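Phosphoribosylamine--glycine ligase (Thermotoga maritima, PDB 1VKZ) catalyses the ATP-dependent joining of glycine to 5-phosphoribosylamine, giving glycinamide ribonucleotide in the second step of de novo purine biosynthesis. Local coordinates at residues A[194-199]-A[273-278]; A[118-123]-A[278-283]; A[213-218]-A[233-238]; A[208-213]-A[246-251]. All coordinates share one frame; numbering follows the deposited sequence.

How the contacts relate
Contacts 1, 2 and 4 belong to one antiparallel sheet of the ATP-grasp region. Contact 1 is an inner strand pair of that sheet, held by backbone hydrogen bonds. Contact 2 lies at border strand 280-287, where a loop adds polar and charged groups; M275 N probably bonds to Y282 O between the two. Contact 4 sets helix 242-261 against the strand at the opposite border, mainly through apolar groups. Contact 3 belongs to a second sheet and is again a backbone pairing. F213 is shared by contacts 3 and 4, and its ring also packs on A199 of contact 1. All four mix buried with partly exposed residues; among the touching residues, only contact 1 has exposed ones.

Contact 1 of 4, residues A[194-199]-A[273-278]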
loop_
_atom_site.group_PDB
_atom_site.type_symbol
_atom_site.label_atom_id
_atom_site.label_comp_id
_atom_site.label_asym_id
_atom_site.label_seq_id
_atom_site.Cartn_x
_atom_site.Cartn_y
_atom_site.Cartn_z
ATOM N N GLY A 194 -20.892 0.502 -3.147
ATOM C CA GLY A 194 -20.394 1.657 -2.409
ATOM C C GLY A 194 -19.226 2.373 -3.035
ATOM O O GLY A 194 -18.791 2.042 -4.138
ATOM N N ASN A 195 -18.709 3.344 -2.290
ATOM C CA ASN A 195 -17.478 4.035 -2.634
ATOM C C ASN A 195 -16.333 3.472 -1.806
ATOM O O ASN A 195 -16.406 3.420 -0.591
ATOM C CB ASN A 195 -17.632 5.517 -2.357
ATOM C CG ASN A 195 -18.956 6.062 -2.868
ATOM O OD1 ASN A 195 -19.465 5.624 -3.903
ATOM N ND2 ASN A 195 -19.530 7.003 -2.130
ATOM N N GLU A 196 -15.288 3.039 -2.492
ATOM C CA GLU A 196 -14.147 2.443 -1.866
ATOM C C GLU A 196 -13.277 3.531 -1.273
ATOM O O GLU A 196 -13.283 4.654 -1.749
ATOM C CB GLU A 196 -13.354 1.578 -2.863
ATOM C CG GLU A 196 -12.401 0.617 -2.144
ATOM C CD GLU A 196 -11.721 -0.385 -3.049
ATOM O OE1 GLU A 196 -12.416 -1.002 -3.898
ATOM O OE2 GLU A 196 -10.496 -0.574 -2.872
ATOM N N LEU A 197 -12.536 3.170 -0.227
ATOM C CA LEU A 197 -11.760 4.115 0.570
ATOM C C LEU A 197 -10.714 3.396 1.430
ATOM O O LEU A 197 -10.945 2.327 1.950
ATOM C CB LEU A 197 -12.702 4.886 1.481
ATOM C CG LEU A 197 -12.116 5.873 2.485
ATOM C CD1 LEU A 197 -11.460 7.091 1.790
ATOM C CD2 LEU A 197 -13.227 6.314 3.431
ATOM N N SER A 198 -9.556 4.006 1.585
ATOM C CA SER A 198 -8.502 3.394 2.351
ATOM C C SER A 198 -8.333 4.211 3.601
ATOM O O SER A 198 -8.570 5.416 3.587
ATOM C CB SER A 198 -7.188 3.345 1.560
ATOM O OG SER A 198 -6.457 4.562 1.642
ATOM N N ALA A 199 -7.948 3.555 4.688
ATOM C CA ALA A 199 -7.553 4.253 5.878
ATOM C C ALA A 199 -6.249 3.641 6.416
ATOM O O ALA A 199 -6.070 2.457 6.392
ATOM C CB ALA A 199 -8.659 4.213 6.861
ATOM N N GLY A 273 -8.438 -1.259 3.791
ATOM C CA GLY A 273 -9.136 -0.971 2.541
ATOM C C GLY A 273 -10.593 -1.098 2.864
ATOM O O GLY A 273 -11.025 -2.167 3.322
ATOM N N LEU A 274 -11.347 -0.018 2.669
ATOM C CA LEU A 274 -12.732 0.045 3.126
ATOM C C LEU A 274 -13.681 0.227 1.964
ATOM O O LEU A 274 -13.285 0.495 0.850
ATOM C CB LEU A 274 -12.925 1.176 4.111
ATOM C CG LEU A 274 -12.015 1.095 5.342
ATOM C CD1 LEU A 274 -11.835 2.479 6.006
ATOM C CD2 LEU A 274 -12.551 0.083 6.337
HETATM N N MSE A 275 -14.952 0.030 2.265
HETATM C CA MSE A 275 -16.053 0.237 1.364
HETATM C C MSE A 275 -17.126 0.933 2.204
HETATM O O MSE A 275 -17.614 0.372 3.187
HETATM C CB MSE A 275 -16.576 -1.113 0.865
HETATM C CG MSE A 275 -17.687 -1.000 -0.149
HETATM SE SE MSE A 275 -17.083 0.013 -1.701
HETATM C CE MSE A 275 -16.262 -1.523 -2.751
ATOM N N LEU A 276 -17.484 2.154 1.825
ATOM C CA LEU A 276 -18.568 2.846 2.486
ATOM C C LEU A 276 -19.806 2.361 1.810
ATOM O O LEU A 276 -19.961 2.546 0.624
ATOM C CB LEU A 276 -18.419 4.371 2.377
ATOM C CG LEU A 276 -17.099 4.885 2.999
ATOM C CD1 LEU A 276 -16.923 6.382 2.766
ATOM C CD2 LEU A 276 -16.982 4.550 4.513
ATOM N N HIS A 277 -20.650 1.692 2.581
ATOM C CA HIS A 277 -21.840 1.046 2.093
ATOM C C HIS A 277 -22.964 1.320 3.078
ATOM O O HIS A 277 -22.840 1.028 4.258
ATOM C CB HIS A 277 -21.574 -0.441 1.961
ATOM C CG HIS A 277 -22.791 -1.252 1.682
ATOM N ND1 HIS A 277 -23.553 -1.087 0.545
ATOM C CD2 HIS A 277 -23.379 -2.243 2.393
ATOM C CE1 HIS A 277 -24.565 -1.936 0.571
ATOM N NE2 HIS A 277 -24.476 -2.657 1.676
ATOM N N ASP A 278 -24.053 1.898 2.587
ATOM C CA ASP A 278 -25.199 2.261 3.423
ATOM C C ASP A 278 -24.791 2.955 4.742
ATOM O O ASP A 278 -25.210 2.548 5.826
ATOM C CB ASP A 278 -26.091 1.026 3.671
ATOM C CG ASP A 278 -26.955 0.670 2.453
ATOM O OD1 ASP A 278 -27.821 1.486 2.077
ATOM O OD2 ASP A 278 -26.835 -0.396 1.810
#
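M275, a selenomethionine, has CG anti to the backbone N (chi1 -177°), and its chain then bends at chi2 and chi3. The bends carry M275 SE back over the backbone of 194-195, 3.5 Å from G194 C. E196 also has CG anti to its N, but its chain runs extended and crosses M275 at about a right angle. E196 CG passes 3.1 Å from L274 O. The two strands, 195-199 and 273-277, are neighbours in the antiparallel sheet of the ATP-grasp fold. N195-L276 and L197-L274 are hydrogen-bonded pairs. L274 N to L197 O is very short at 2.5 Å, with the donor nearly along the C=O axis. G194 to S198 fall within the residues predicted to bind ATP. On the sheet face opposite E196 and M275, L274 and L276 pack on helix 242-261, and L197 touches I240. L197 CD2 meets L276 CD1 at 3.8 Å, the two chains crossing obliquely. A199 CB touches L274 CD1 at 3.7 Å, and both residues also contact I248 of the helix. At G194 a CB would clash with L276 O and would also crowd the preceding carbonyl O, so only glycine fits this backbone.

Contact 2 of 4, residues A[118-123]-A[278-283]; sequences GIRTAR and DGDPYI
The loop 118-123 follows helix 107-116 and docks on strand 280-287, an outermost strand of an antiparallel sheet in the ATP-grasp fold. The two chain directions are 90° apart. Three hydrogen bonds tie them. I283 N gives a nearly straight bond to R120 O (3.1 Å, 171°), in the carbonyl plane. R120 NH1 reaches P281 O at 3.0 Å, with the oxygen close to the guanidinium plane. T121 OG1 donates to I283 O at 3.0 Å and is also bonded to K111 NZ, which links the loop back to the helix. The charged contact is looser. D280 OD2 lies over one guanidinium face, 3.6 Å from R120 NE, and no N-H points at it. The aliphatic part of R120 covers the Y282 ring. Its chain is extended to CD and bends at chi3 (-50°), so R120 CD sits over the centre of the Y282 ring as a CH-pi contact, 3.5 Å from the centroid. The guanidinium plane stands steeply to the ring plane. An alanine here takes away the bond to P281 O, the charge facing D280 and the cover over Y282, and would probably loosen the loop's hold on the strand. The apolar contact comes from the preceding residue, I119, which also packs on helix 242-261. I119 CG2 presses on I283 CD1 at 3.3 Å, tighter than usual van der Waals contact.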
loop_
_atom_site.group_PDB
_atom_site.type_symbol
_atom_site.label_atom_id
_atom_site.label_comp_id
_atom_site.label_asym_id
_atom_site.label_seq_id
_atom_site.Cartn_x
_atom_site.Cartn_y
_atom_site.Cartn_z
ATOM N N GLY A 118 -16.120 -8.845 15.973
ATOM C CA GLY A 118 -17.249 -7.958 15.613
ATOM C C GLY A 118 -16.874 -6.779 14.733
ATOM O O GLY A 118 -17.364 -5.677 14.942
ATOM N N ILE A 119 -16.000 -7.026 13.751
ATOM C CA ILE A 119 -15.502 -6.007 12.850
ATOM C C ILE A 119 -16.320 -6.073 11.551
ATOM O O ILE A 119 -16.431 -7.122 10.908
ATOM C CB ILE A 119 -14.009 -6.231 12.592
ATOM C CG1 ILE A 119 -13.185 -6.010 13.882
ATOM C CG2 ILE A 119 -13.491 -5.309 11.505
ATOM C CD1 ILE A 119 -11.955 -6.829 13.926
ATOM N N ARG A 120 -16.895 -4.939 11.167
ATOM C CA ARG A 120 -17.895 -4.926 10.132
ATOM C C ARG A 120 -17.251 -5.270 8.811
ATOM O O ARG A 120 -16.339 -4.599 8.356
ATOM C CB ARG A 120 -18.604 -3.576 10.071
ATOM C CG ARG A 120 -19.752 -3.527 9.070
ATOM C CD ARG A 120 -20.430 -2.149 8.950
ATOM N NE ARG A 120 -20.809 -1.583 10.251
ATOM C CZ ARG A 120 -20.046 -0.793 11.011
ATOM N NH1 ARG A 120 -18.829 -0.447 10.631
ATOM N NH2 ARG A 120 -20.510 -0.340 12.169
ATOM N N THR A 121 -17.716 -6.359 8.218
ATOM C CA THR A 121 -17.168 -6.827 6.972
ATOM C C THR A 121 -18.267 -7.542 6.209
ATOM O O THR A 121 -19.299 -7.842 6.761
ATOM C CB THR A 121 -15.929 -7.740 7.269
ATOM O OG1 THR A 121 -15.255 -8.062 6.062
ATOM C CG2 THR A 121 -16.322 -9.095 7.852
ATOM N N ALA A 122 -18.031 -7.780 4.935
ATOM C CA ALA A 122 -18.990 -8.456 4.098
ATOM C C ALA A 122 -19.166 -9.870 4.547
ATOM O O ALA A 122 -18.234 -10.490 5.044
ATOM C CB ALA A 122 -18.534 -8.447 2.644
ATOM N N ARG A 123 -20.372 -10.374 4.355
ATOM C CA ARG A 123 -20.677 -11.781 4.540
ATOM C C ARG A 123 -19.824 -12.580 3.554
ATOM O O ARG A 123 -19.504 -12.102 2.475
ATOM C CB ARG A 123 -22.166 -12.002 4.299
ATOM C CG ARG A 123 -22.803 -13.067 5.148
ATOM C CD ARG A 123 -24.324 -13.187 4.936
ATOM N NE ARG A 123 -24.710 -12.830 3.562
ATOM C CZ ARG A 123 -24.508 -13.585 2.467
ATOM N NH1 ARG A 123 -23.914 -14.774 2.543
ATOM N NH2 ARG A 123 -24.897 -13.135 1.278
ATOM N N ASP A 278 -24.053 1.898 2.587
ATOM C CA ASP A 278 -25.199 2.261 3.423
ATOM C C ASP A 278 -24.791 2.955 4.742
ATOM O O ASP A 278 -25.210 2.548 5.826
ATOM C CB ASP A 278 -26.091 1.026 3.671
ATOM C CG ASP A 278 -26.955 0.670 2.453
ATOM O OD1 ASP A 278 -27.821 1.486 2.077
ATOM O OD2 ASP A 278 -26.835 -0.396 1.810
ATOM N N GLY A 279 -23.962 4.000 4.625
ATOM C CA GLY A 279 -23.543 4.820 5.768
ATOM C C GLY A 279 -22.391 4.265 6.608
ATOM O O GLY A 279 -21.853 4.963 7.464
ATOM N N ASP A 280 -22.007 3.014 6.390
ATOM C CA ASP A 280 -21.048 2.365 7.282
ATOM C C ASP A 280 -19.852 1.895 6.522
ATOM O O ASP A 280 -19.984 1.453 5.397
ATOM C CB ASP A 280 -21.690 1.165 7.992
ATOM C CG ASP A 280 -22.864 1.566 8.869
ATOM O OD1 ASP A 280 -23.762 2.270 8.363
ATOM O OD2 ASP A 280 -22.972 1.231 10.068
ATOM N N PRO A 281 -18.680 1.999 7.141
ATOM C CA PRO A 281 -17.478 1.446 6.582
ATOM C C PRO A 281 -17.305 -0.048 6.883
ATOM O O PRO A 281 -17.378 -0.470 8.050
ATOM C CB PRO A 281 -16.374 2.265 7.273
ATOM C CG PRO A 281 -16.922 2.583 8.571
ATOM C CD PRO A 281 -18.407 2.696 8.409
ATOM N N TYR A 282 -17.052 -0.797 5.803
ATOM C CA TYR A 282 -16.720 -2.225 5.815
ATOM C C TYR A 282 -15.256 -2.402 5.427
ATOM O O TYR A 282 -14.739 -1.702 4.533
ATOM C CB TYR A 282 -17.587 -2.983 4.809
ATOM C CG TYR A 282 -19.028 -3.045 5.181
ATOM C CD1 TYR A 282 -19.854 -1.946 5.027
ATOM C CD2 TYR A 282 -19.575 -4.200 5.689
ATOM C CE1 TYR A 282 -21.193 -2.004 5.379
ATOM C CE2 TYR A 282 -20.913 -4.270 6.058
ATOM C CZ TYR A 282 -21.712 -3.178 5.901
ATOM O OH TYR A 282 -23.031 -3.265 6.246
ATOM N N ILE A 283 -14.601 -3.344 6.118
ATOM C CA ILE A 283 -13.225 -3.711 5.822
ATOM C C ILE A 283 -13.164 -4.755 4.744
ATOM O O ILE A 283 -13.590 -5.888 4.957
ATOM C CB ILE A 283 -12.493 -4.231 7.066
ATOM C CG1 ILE A 283 -12.463 -3.136 8.134
ATOM C CG2 ILE A 283 -11.081 -4.666 6.685
ATOM C CD1 ILE A 283 -11.763 -3.499 9.394
#

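Contact 3 of 4, residues A[213-218]-A[233-238]; sequences FVRDYK and GSWGPV
Strand 215-219 is an outermost strand of an antiparallel sheet that runs on through strands 233-236 and 327-334. The side chains of R215, W235 and Y217 gather on one side of the border pair. The W235 indole lies at the centre. Its CG takes the crowded position between the backbone N and carbonyl carbon (chi1 65°), and this swings the ring back toward 213-218. R215 CB lies over one indole face, a CH-pi contact 4.2 Å from the centroid of the five-membered ring. V238 CG2 lies over that same face, offset toward the rim. The R215 chain bends at chi3, and V238 CG2 also covers a face of its guanidinium. R215 NH2 comes 3.5 Å from V238 CG1. Y217 meets the indole from its edge: Y217 CE1 is 3.8 Å from W235 CD1, and the two side chains cross obliquely. Y217 OH is hydrogen-bonded to the backbone N of A411, near the end of the chain. A leucine here has no hydroxyl for A411 N, and would probably disturb the packing at the indole edge and the hold on the chain end.

The backbones are paired as well. R215 and W235 form a hydrogen-bonded pair, and R215 N to W235 O is 2.9 Å. Y217 N to G233 O is weak. At the other end a cis peptide precedes P237. G236 would clash with V214 CG1 if it carried a CB. Beyond the proline, V238 N bonds to F213 O at 2.8 Å, with the donor above the carbonyl plane.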
loop_
_atom_site.group_PDB
_atom_site.type_symbol
_atom_site.label_atom_id
_atom_site.label_comp_id
_atom_site.label_asym_id
_atom_site.label_seq_id
_atom_site.Cartn_x
_atom_site.Cartn_y
_atom_site.Cartn_z
ATOM N N PHE A 213 -6.282 11.040 4.669
ATOM C CA PHE A 213 -6.921 10.223 3.631
ATOM C C PHE A 213 -6.530 10.729 2.244
ATOM O O PHE A 213 -6.470 11.954 1.996
ATOM C CB PHE A 213 -8.451 10.202 3.813
ATOM C CG PHE A 213 -8.875 9.592 5.106
ATOM C CD1 PHE A 213 -8.851 10.326 6.281
ATOM C CD2 PHE A 213 -9.245 8.266 5.179
ATOM C CE1 PHE A 213 -9.230 9.745 7.501
ATOM C CE2 PHE A 213 -9.613 7.684 6.414
ATOM C CZ PHE A 213 -9.592 8.420 7.555
ATOM N N VAL A 214 -6.234 9.797 1.350
ATOM C CA VAL A 214 -5.764 10.129 0.014
ATOM C C VAL A 214 -6.597 9.339 -0.978
ATOM O O VAL A 214 -7.204 8.362 -0.621
ATOM C CB VAL A 214 -4.224 9.901 -0.144
ATOM C CG1 VAL A 214 -3.494 10.550 0.983
ATOM C CG2 VAL A 214 -3.866 8.473 -0.168
ATOM N N ARG A 215 -6.681 9.785 -2.212
ATOM C CA ARG A 215 -7.487 9.072 -3.175
ATOM C C ARG A 215 -6.517 8.472 -4.162
ATOM O O ARG A 215 -5.669 9.155 -4.684
ATOM C CB ARG A 215 -8.521 9.995 -3.849
ATOM C CG ARG A 215 -9.373 9.257 -4.873
ATOM C CD ARG A 215 -10.717 9.860 -5.205
ATOM N NE ARG A 215 -11.482 10.389 -4.068
ATOM C CZ ARG A 215 -11.920 9.689 -3.013
ATOM N NH1 ARG A 215 -11.644 8.391 -2.864
ATOM N NH2 ARG A 215 -12.622 10.312 -2.068
ATOM N N ASP A 216 -6.626 7.182 -4.398
ATOM C CA ASP A 216 -5.740 6.528 -5.347
ATOM C C ASP A 216 -6.459 6.177 -6.677
ATOM O O ASP A 216 -7.693 6.200 -6.787
ATOM C CB ASP A 216 -5.027 5.326 -4.697
ATOM C CG ASP A 216 -5.948 4.497 -3.798
ATOM O OD1 ASP A 216 -6.827 3.779 -4.340
ATOM O OD2 ASP A 216 -5.844 4.500 -2.547
ATOM N N TYR A 217 -5.639 5.893 -7.685
ATOM C CA TYR A 217 -6.081 5.624 -9.013
ATOM C C TYR A 217 -5.497 4.274 -9.392
ATOM O O TYR A 217 -4.341 4.185 -9.795
ATOM C CB TYR A 217 -5.580 6.741 -9.922
ATOM C CG TYR A 217 -6.279 8.069 -9.704
ATOM C CD1 TYR A 217 -5.967 8.860 -8.619
ATOM C CD2 TYR A 217 -7.268 8.526 -10.589
ATOM C CE1 TYR A 217 -6.584 10.070 -8.406
ATOM C CE2 TYR A 217 -7.918 9.749 -10.373
ATOM C CZ TYR A 217 -7.558 10.509 -9.272
ATOM O OH TYR A 217 -8.156 11.718 -9.026
ATOM N N LYS A 218 -6.298 3.223 -9.241
ATOM C CA LYS A 218 -5.859 1.833 -9.436
ATOM C C LYS A 218 -5.739 1.390 -10.891
ATOM O O LYS A 218 -4.863 0.606 -11.219
ATOM C CB LYS A 218 -6.824 0.889 -8.704
ATOM C CG LYS A 218 -6.493 0.688 -7.201
ATOM C CD LYS A 218 -5.438 -0.421 -7.002
ATOM C CE LYS A 218 -5.934 -1.849 -7.473
ATOM N NZ LYS A 218 -7.199 -2.361 -6.812
ATOM N N GLY A 233 -1.656 7.046 -9.452
ATOM C CA GLY A 233 -1.443 8.340 -8.863
ATOM C C GLY A 233 -2.299 8.431 -7.636
ATOM O O GLY A 233 -3.085 7.524 -7.335
ATOM N N SER A 234 -2.148 9.536 -6.921
ATOM C CA SER A 234 -3.036 9.838 -5.822
ATOM C C SER A 234 -2.941 11.303 -5.493
ATOM O O SER A 234 -2.065 12.030 -5.974
ATOM C CB SER A 234 -2.715 8.990 -4.605
ATOM O OG SER A 234 -1.386 9.228 -4.245
ATOM N N TRP A 235 -3.893 11.748 -4.708
ATOM C CA TRP A 235 -3.802 13.064 -4.196
ATOM C C TRP A 235 -4.396 13.084 -2.826
ATOM O O TRP A 235 -5.046 12.132 -2.413
ATOM C CB TRP A 235 -4.495 14.033 -5.105
ATOM C CG TRP A 235 -5.932 13.827 -5.196
ATOM C CD1 TRP A 235 -6.620 13.058 -6.128
ATOM C CD2 TRP A 235 -6.919 14.417 -4.363
ATOM N NE1 TRP A 235 -7.973 13.133 -5.894
ATOM C CE2 TRP A 235 -8.188 13.961 -4.817
ATOM C CE3 TRP A 235 -6.872 15.290 -3.274
ATOM C CZ2 TRP A 235 -9.384 14.355 -4.208
ATOM C CZ3 TRP A 235 -8.054 15.675 -2.680
ATOM C CH2 TRP A 235 -9.294 15.220 -3.150
ATOM N N GLY A 236 -4.134 14.167 -2.110
ATOM C CA GLY A 236 -4.744 14.356 -0.832
ATOM C C GLY A 236 -4.475 15.758 -0.382
ATOM O O GLY A 236 -3.706 16.489 -1.036
ATOM N N PRO A 237 -5.078 16.122 0.751
ATOM C CA PRO A 237 -5.924 15.212 1.502
ATOM C C PRO A 237 -7.372 15.236 1.039
ATOM O O PRO A 237 -7.849 16.250 0.598
ATOM C CB PRO A 237 -5.795 15.726 2.930
ATOM C CG PRO A 237 -5.550 17.156 2.798
ATOM C CD PRO A 237 -4.973 17.426 1.420
ATOM N N VAL A 238 -8.025 14.091 1.148
ATOM C CA VAL A 238 -9.446 13.919 0.941
ATOM C C VAL A 238 -10.176 14.224 2.245
ATOM O O VAL A 238 -9.686 13.849 3.291
ATOM C CB VAL A 238 -9.746 12.433 0.588
ATOM C CG1 VAL A 238 -11.241 12.156 0.554
ATOM C CG2 VAL A 238 -9.107 12.054 -0.735
#

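Contact 4 of 4, residues A[208-213]-A[246-251]; sequences FVILPF and KKIEEL
F208 holds its ring in the crowded position, with CG between the backbone N and carbonyl carbon (chi1 61°). This sends the ring across to the helix, where F208 CZ is 3.6 Å from the backbone O of E249. The same ring meets that of F252, one residue beyond the segment 246-251. I210 takes a different form. Its CG1 is anti to the carbonyl carbon and chi2 is fully extended (180°), so CD1 is thrust out as the touching tip. I210 CD1 lands 3.8 Å from E249 CG and 4.1 Å from I248 CG2. The I210 chain crosses that of E249 at about a right angle and that of I248 obliquely. Here helix 242-261 packs on the antiparallel sheet of the ATP-grasp fold, near border strand 207-210. Strand 208-210 and helix 246-251 run at 145° to each other, with their axes 10.3 Å apart at closest approach. No hydrogen bond joins the two segments. E249 has CG beside its backbone N and an extended chain beyond; its methylene CG makes the side-chain contact. I248 has two working branches. CG2, anti to its backbone N, faces I210, while CD1 at the end of the extended branch meets F213 tip to tip. F213 also touches I240. I248 CD1 is 3.8 Å from F213 CE2, and both residues are buried.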
loop_
_atom_site.group_PDB
_atom_site.type_symbol
_atom_site.label_atom_id
_atom_site.label_comp_id
_atom_site.label_asym_id
_atom_site.label_seq_id
_atom_site.Cartn_x
_atom_site.Cartn_y
_atom_site.Cartn_z
ATOM N N PHE A 208 -3.146 4.471 18.206
ATOM C CA PHE A 208 -2.946 4.700 16.775
ATOM C C PHE A 208 -3.229 6.155 16.386
ATOM O O PHE A 208 -4.007 6.842 17.048
ATOM C CB PHE A 208 -3.828 3.755 15.933
ATOM C CG PHE A 208 -5.309 3.932 16.159
ATOM C CD1 PHE A 208 -5.952 3.279 17.192
ATOM C CD2 PHE A 208 -6.049 4.725 15.338
ATOM C CE1 PHE A 208 -7.325 3.438 17.399
ATOM C CE2 PHE A 208 -7.417 4.899 15.558
ATOM C CZ PHE A 208 -8.043 4.252 16.587
ATOM N N VAL A 209 -2.609 6.615 15.303
ATOM C CA VAL A 209 -2.998 7.885 14.697
ATOM C C VAL A 209 -3.378 7.584 13.279
ATOM O O VAL A 209 -2.686 6.844 12.594
ATOM C CB VAL A 209 -1.916 9.003 14.803
ATOM C CG1 VAL A 209 -1.257 8.954 16.168
ATOM C CG2 VAL A 209 -0.858 8.928 13.732
ATOM N N ILE A 210 -4.500 8.133 12.840
ATOM C CA ILE A 210 -4.942 7.970 11.447
ATOM C C ILE A 210 -4.255 9.005 10.574
ATOM O O ILE A 210 -4.204 10.165 10.910
ATOM C CB ILE A 210 -6.460 8.086 11.339
ATOM C CG1 ILE A 210 -7.115 6.945 12.104
ATOM C CG2 ILE A 210 -6.873 8.010 9.876
ATOM C CD1 ILE A 210 -8.583 6.946 12.084
ATOM N N LEU A 211 -3.716 8.571 9.449
ATOM C CA LEU A 211 -3.057 9.467 8.530
ATOM C C LEU A 211 -4.048 10.165 7.571
ATOM O O LEU A 211 -5.184 9.746 7.430
ATOM C CB LEU A 211 -1.996 8.682 7.779
ATOM C CG LEU A 211 -0.906 8.231 8.744
ATOM C CD1 LEU A 211 0.067 7.238 8.101
ATOM C CD2 LEU A 211 -0.173 9.448 9.261
ATOM N N PRO A 212 -3.624 11.244 6.932
ATOM C CA PRO A 212 -4.447 11.904 5.977
ATOM C C PRO A 212 -5.002 10.929 4.958
ATOM O O PRO A 212 -4.258 10.111 4.418
ATOM C CB PRO A 212 -3.466 12.849 5.285
ATOM C CG PRO A 212 -2.493 13.144 6.248
ATOM C CD PRO A 212 -2.321 11.919 7.060
ATOM N N PHE A 213 -6.282 11.040 4.669
ATOM C CA PHE A 213 -6.921 10.223 3.631
ATOM C C PHE A 213 -6.530 10.729 2.244
ATOM O O PHE A 213 -6.470 11.954 1.996
ATOM C CB PHE A 213 -8.451 10.202 3.813
ATOM C CG PHE A 213 -8.875 9.592 5.106
ATOM C CD1 PHE A 213 -8.851 10.326 6.281
ATOM C CD2 PHE A 213 -9.245 8.266 5.179
ATOM C CE1 PHE A 213 -9.230 9.745 7.501
ATOM C CE2 PHE A 213 -9.613 7.684 6.414
ATOM C CZ PHE A 213 -9.592 8.420 7.555
ATOM N N LYS A 246 -15.316 8.670 12.727
ATOM C CA LYS A 246 -15.505 8.006 14.022
ATOM C C LYS A 246 -15.756 6.494 13.886
ATOM O O LYS A 246 -15.255 5.696 14.678
ATOM C CB LYS A 246 -16.605 8.685 14.848
ATOM C CG LYS A 246 -16.667 8.149 16.282
ATOM C CD LYS A 246 -16.946 9.227 17.331
ATOM C CE LYS A 246 -15.655 9.727 17.995
ATOM N NZ LYS A 246 -15.962 10.757 19.042
ATOM N N LYS A 247 -16.517 6.110 12.869
ATOM C CA LYS A 247 -16.732 4.690 12.561
ATOM C C LYS A 247 -15.457 4.005 12.109
ATOM O O LYS A 247 -15.244 2.840 12.427
ATOM C CB LYS A 247 -17.813 4.540 11.483
ATOM C CG LYS A 247 -19.188 4.987 11.951
ATOM C CD LYS A 247 -20.215 4.878 10.838
ATOM C CE LYS A 247 -21.480 5.627 11.186
ATOM N NZ LYS A 247 -22.536 5.413 10.147
ATOM N N ILE A 248 -14.624 4.739 11.364
ATOM C CA ILE A 248 -13.323 4.252 10.908
ATOM C C ILE A 248 -12.401 4.028 12.075
ATOM O O ILE A 248 -11.657 3.040 12.103
ATOM C CB ILE A 248 -12.680 5.218 9.866
ATOM C CG1 ILE A 248 -13.360 5.023 8.500
ATOM C CG2 ILE A 248 -11.205 4.926 9.690
ATOM C CD1 ILE A 248 -12.889 5.977 7.382
ATOM N N GLU A 249 -12.442 4.961 13.026
ATOM C CA GLU A 249 -11.686 4.858 14.273
ATOM C C GLU A 249 -12.071 3.616 15.056
ATOM O O GLU A 249 -11.226 2.948 15.631
ATOM C CB GLU A 249 -11.969 6.066 15.157
ATOM C CG GLU A 249 -11.321 7.365 14.707
ATOM C CD GLU A 249 -11.570 8.509 15.689
ATOM O OE1 GLU A 249 -12.739 8.725 16.082
ATOM O OE2 GLU A 249 -10.596 9.211 16.064
ATOM N N GLU A 250 -13.369 3.335 15.072
ATOM C CA GLU A 250 -13.923 2.198 15.787
ATOM C C GLU A 250 -13.475 0.894 15.155
ATOM O O GLU A 250 -13.252 -0.079 15.863
ATOM C CB GLU A 250 -15.451 2.308 15.815
ATOM C CG GLU A 250 -16.165 1.224 16.604
ATOM C CD GLU A 250 -17.656 1.516 16.793
ATOM O OE1 GLU A 250 -18.016 2.683 17.137
ATOM O OE2 GLU A 250 -18.471 0.572 16.613
ATOM N N LEU A 251 -13.330 0.876 13.827
ATOM C CA LEU A 251 -12.749 -0.285 13.124
ATOM C C LEU A 251 -11.311 -0.538 13.545
ATOM O O LEU A 251 -10.912 -1.701 13.747
ATOM C CB LEU A 251 -12.825 -0.107 11.603
ATOM C CG LEU A 251 -14.207 -0.295 10.976
ATOM C CD1 LEU A 251 -14.189 0.008 9.453
ATOM C CD2 LEU A 251 -14.765 -1.692 11.277
#